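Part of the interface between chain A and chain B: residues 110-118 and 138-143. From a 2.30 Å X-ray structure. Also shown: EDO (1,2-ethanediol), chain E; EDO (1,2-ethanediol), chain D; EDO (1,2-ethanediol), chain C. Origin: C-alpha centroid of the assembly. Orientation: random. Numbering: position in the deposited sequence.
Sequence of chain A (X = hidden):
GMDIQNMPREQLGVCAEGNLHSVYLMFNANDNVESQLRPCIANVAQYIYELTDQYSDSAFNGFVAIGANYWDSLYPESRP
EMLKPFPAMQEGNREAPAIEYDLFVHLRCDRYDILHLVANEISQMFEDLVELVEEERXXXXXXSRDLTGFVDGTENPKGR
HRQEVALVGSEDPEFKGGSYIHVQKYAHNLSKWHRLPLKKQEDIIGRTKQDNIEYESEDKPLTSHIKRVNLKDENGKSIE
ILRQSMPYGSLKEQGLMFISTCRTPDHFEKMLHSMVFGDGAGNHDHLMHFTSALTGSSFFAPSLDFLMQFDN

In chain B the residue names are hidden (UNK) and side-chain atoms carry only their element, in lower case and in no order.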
# COMPACT_ATOMS: atom_id res chain seq x y z
N ASP A 110 -5.40 6.70 10.75
CA ASP A 110 -4.00 7.13 10.85
C ASP A 110 -3.02 5.95 11.03
O ASP A 110 -1.81 6.14 11.10
CB ASP A 110 -3.88 8.14 11.99
CG ASP A 110 -4.70 9.39 11.72
OD1 ASP A 110 -5.07 9.63 10.55
OD2 ASP A 110 -5.00 10.14 12.67
N ARG A 111 -3.57 4.74 11.10
CA ARG A 111 -2.78 3.52 11.19
C ARG A 111 -3.21 2.62 10.06
O ARG A 111 -4.40 2.41 9.83
CB ARG A 111 -3.00 2.80 12.52
CG ARG A 111 -2.37 3.50 13.71
CD ARG A 111 -2.50 2.72 14.99
NE ARG A 111 -1.90 1.38 14.89
CZ ARG A 111 -1.68 0.59 15.95
NH1 ARG A 111 -1.98 1.00 17.17
NH2 ARG A 111 -1.13 -0.61 15.79
N TYR A 112 -2.22 2.09 9.37
CA TYR A 112 -2.43 1.26 8.18
C TYR A 112 -2.66 -0.17 8.58
O TYR A 112 -3.39 -0.87 7.91
CB TYR A 112 -1.16 1.35 7.35
CG TYR A 112 -1.05 0.60 6.05
CD1 TYR A 112 -0.74 -0.76 6.02
CD2 TYR A 112 -1.22 1.26 4.82
CE1 TYR A 112 -0.62 -1.45 4.82
CE2 TYR A 112 -1.10 0.58 3.59
CZ TYR A 112 -0.80 -0.78 3.59
OH TYR A 112 -0.67 -1.48 2.40
N ASP A 113 -2.04 -0.59 9.67
CA ASP A 113 -2.17 -1.96 10.09
C ASP A 113 -3.62 -2.25 10.49
O ASP A 113 -4.16 -3.33 10.24
CB ASP A 113 -1.13 -2.35 11.18
CG ASP A 113 -1.13 -1.44 12.44
OD1 ASP A 113 -1.92 -0.46 12.56
OD2 ASP A 113 -0.28 -1.75 13.34
N ILE A 114 -4.25 -1.26 11.11
CA ILE A 114 -5.62 -1.40 11.55
C ILE A 114 -6.59 -1.47 10.38
O ILE A 114 -7.59 -2.17 10.45
CB ILE A 114 -5.99 -0.25 12.49
CG1 ILE A 114 -5.35 -0.52 13.85
CG2 ILE A 114 -7.48 -0.10 12.62
CD1 ILE A 114 -5.43 0.66 14.78
N LEU A 115 -6.30 -0.75 9.30
CA LEU A 115 -7.14 -0.83 8.08
C LEU A 115 -6.98 -2.19 7.38
O LEU A 115 -7.94 -2.74 6.83
CB LEU A 115 -6.76 0.28 7.11
CG LEU A 115 -7.04 1.71 7.55
CD1 LEU A 115 -6.35 2.70 6.61
CD2 LEU A 115 -8.53 1.99 7.58
N HIS A 116 -5.76 -2.72 7.39
CA HIS A 116 -5.53 -4.02 6.81
C HIS A 116 -6.41 -5.01 7.55
O HIS A 116 -7.11 -5.79 6.93
CB HIS A 116 -4.08 -4.42 6.91
CG HIS A 116 -3.73 -5.64 6.13
ND1 HIS A 116 -3.35 -5.60 4.81
CD2 HIS A 116 -3.71 -6.95 6.49
CE1 HIS A 116 -3.11 -6.83 4.39
NE2 HIS A 116 -3.31 -7.66 5.39
N LEU A 117 -6.36 -4.95 8.88
CA LEU A 117 -7.14 -5.86 9.72
C LEU A 117 -8.64 -5.71 9.45
O LEU A 117 -9.36 -6.69 9.22
CB LEU A 117 -6.81 -5.57 11.19
CG LEU A 117 -7.50 -6.38 12.30
CD1 LEU A 117 -6.56 -6.55 13.48
CD2 LEU A 117 -8.78 -5.73 12.80
N VAL A 118 -9.12 -4.46 9.47
CA VAL A 118 -10.54 -4.21 9.29
C VAL A 118 -11.04 -4.67 7.94
O VAL A 118 -12.09 -5.30 7.87
CB VAL A 118 -10.86 -2.73 9.52
CG1 VAL A 118 -12.23 -2.37 9.00
CG2 VAL A 118 -10.76 -2.42 11.01
N UNK B 138 5.50 -3.29 2.27
CA UNK B 138 5.48 -3.95 3.57
C UNK B 138 4.96 -3.02 4.64
O UNK B 138 5.02 -1.77 4.51
N UNK B 139 4.44 -3.60 5.72
CA UNK B 139 3.99 -2.80 6.83
C UNK B 139 4.13 -3.56 8.15
O UNK B 139 3.91 -4.76 8.19
c UNK B 139 0.55 -5.32 5.22
c UNK B 139 -0.19 -5.71 6.33
c UNK B 139 -0.04 -5.04 7.53
c UNK B 139 2.54 -2.40 6.62
c UNK B 139 0.85 -3.96 7.62
c UNK B 139 1.59 -3.56 6.52
c UNK B 139 1.43 -4.24 5.32
N UNK B 140 4.52 -2.84 9.20
CA UNK B 140 4.44 -3.37 10.56
C UNK B 140 3.00 -3.69 10.92
O UNK B 140 2.11 -2.87 10.70
n UNK B 140 9.25 -1.21 14.22
c UNK B 140 5.64 -1.92 13.98
n UNK B 140 7.09 -1.91 13.79
c UNK B 140 7.95 -1.13 14.46
n UNK B 140 7.51 -0.28 15.38
c UNK B 140 4.98 -2.36 11.57
c UNK B 140 4.96 -2.87 13.01
N UNK B 141 2.76 -4.87 11.48
CA UNK B 141 1.42 -5.26 11.90
C UNK B 141 1.41 -5.34 13.42
O UNK B 141 2.11 -6.15 14.02
c UNK B 141 -1.47 -6.25 11.02
c UNK B 141 -3.06 -7.71 12.04
c UNK B 141 -0.71 -8.10 12.33
c UNK B 141 -2.77 -6.60 11.26
c UNK B 141 -0.42 -6.99 11.54
c UNK B 141 -2.03 -8.47 12.58
c UNK B 141 1.01 -6.59 11.27
N UNK B 142 0.60 -4.49 14.04
CA UNK B 142 0.49 -4.44 15.52
C UNK B 142 1.89 -4.20 16.15
O UNK B 142 2.63 -3.37 15.63
c UNK B 142 -0.21 -5.71 16.03
se UNK B 142 -2.83 -4.40 15.46
c UNK B 142 -2.36 -3.47 14.12
c UNK B 142 -1.58 -5.95 15.39
N UNK B 143 2.23 -4.89 17.25
CA UNK B 143 3.55 -4.78 17.88
C UNK B 143 4.54 -5.74 17.22
O UNK B 143 4.96 -6.74 17.82
c UNK B 143 3.51 -5.01 19.41
o UNK B 143 2.75 -6.64 20.97
o UNK B 143 1.59 -6.42 19.10
c UNK B 143 2.55 -6.10 19.85
C1 EDO E . 0.88 1.62 11.21
O1 EDO E . 0.82 0.42 10.42
C2 EDO E . 1.07 2.82 10.26
O2 EDO E . 0.76 4.09 10.87
C1 EDO D . -3.42 13.01 11.30
O1 EDO D . -4.14 14.22 11.13
C2 EDO D . -2.45 13.15 12.48
O2 EDO D . -2.03 11.86 12.93
C1 EDO C . 9.07 2.86 14.77
O1 EDO C . 9.91 2.00 15.52
C2 EDO C . 8.56 3.98 15.67
O2 EDO C . 8.05 5.06 14.88
O HOH W 1 2.33 -1.05 14.08

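Position 138 of chain B carries no side-chain atoms beyond its backbone, and nothing of it touches the chain A stretch. It is Gly B138, part of the strand that leads into the contact.

Position 139 has seven side-chain carbons and no heteroatom: one carbon followed by a ring of six. Tyr A112 CE1 lies over one face of this ring, 3.5 Å from the ring carbon that bears the stem, while the ring carbon farthest from the stem sits over a face of the His A116 imidazole, 3.5 Å from His A116 ND1. This is Phe B139, and the two ring carbons are CG and CZ. Its CA-to-CB bond points toward chain A, and chi1 in the p well lays the ring against the side chains of Tyr A112 and His A116. Both ring pairs are oblique, with planes at 55° and 45°. Because Tyr A112 and His A116 are one turn apart, joined by the backbone hydrogen bond from His A116 N to Tyr A112 O, 3.1 Å, a single phenylalanine can reach both.

Position 140 shows three carbons, a nitrogen, and then a carbon bearing two more nitrogens. The backbone is what meets the helix: the carbonyl O of position 140 lies 3.3 Å from Asp A113 CB. The guanidinium belongs to Arg B140. Its CA-to-CB bond points sideways and the end of the side chain leads away from the chain A stretch; Arg B140 NH1 makes a weak hydrogen bond of 3.3 Å to O1 of an ethanediol (chain C).

At position 141 there are again seven carbons, one followed by a six-membered ring. The ring's edge approaches the backbone of the helix, with one ring carbon 3.7 Å from Asp A113 O, and the carbon at its far end packs 4.0 Å from Leu A117 CD1. The residue is Phe B141, and these atoms are CE1 and CZ. The CA-to-CB bond points sideways, but the t rotamer at chi1 brings the ring closer to chain A.

Position 142 holds an unbranched chain of two carbons, a selenium and a final carbon. The terminal carbon lies 4.2 Å from Ile A114 CG1, and the backbone N donates a hydrogen bond to Asp A113 OD2, 3.0 Å. The selenium marks selenomethionine, here Met B142. Its CA-to-CB bond points away, yet the chain folds back toward chain A. Its methyl, CE, is modelled too close to the Asp A113 carboxylate, so the position of OD2 is less certain.

Position 143 has two side-chain carbons, the second carrying two oxygens. Its CA-to-CB bond points away and it makes no contact with the chain A stretch. This carboxylate on a short stem is Asp B143.

The contact combines apolar packing with one polar anchor. Phe B139 and Phe B141 supply the aromatic surface, meeting Tyr A112, His A116 and Leu A117. Asp A113 is the anchor: Arg A111 holds its carboxylate through a salt bridge, Arg A111 NH2 to Asp A113 OD2 2.8 Å, and a second hydrogen bond, Arg A111 NE to Asp A113 OD1 3.0 Å. The same carboxylate accepts the Met B142 amide, and a water donates to both Asp A113 OD2 and Met B142 O, at 2.8 Å each, adding a bridge between the chains. Together the two stretches bury 426 Å².

Chain B, residues 138-143: GFRFMD
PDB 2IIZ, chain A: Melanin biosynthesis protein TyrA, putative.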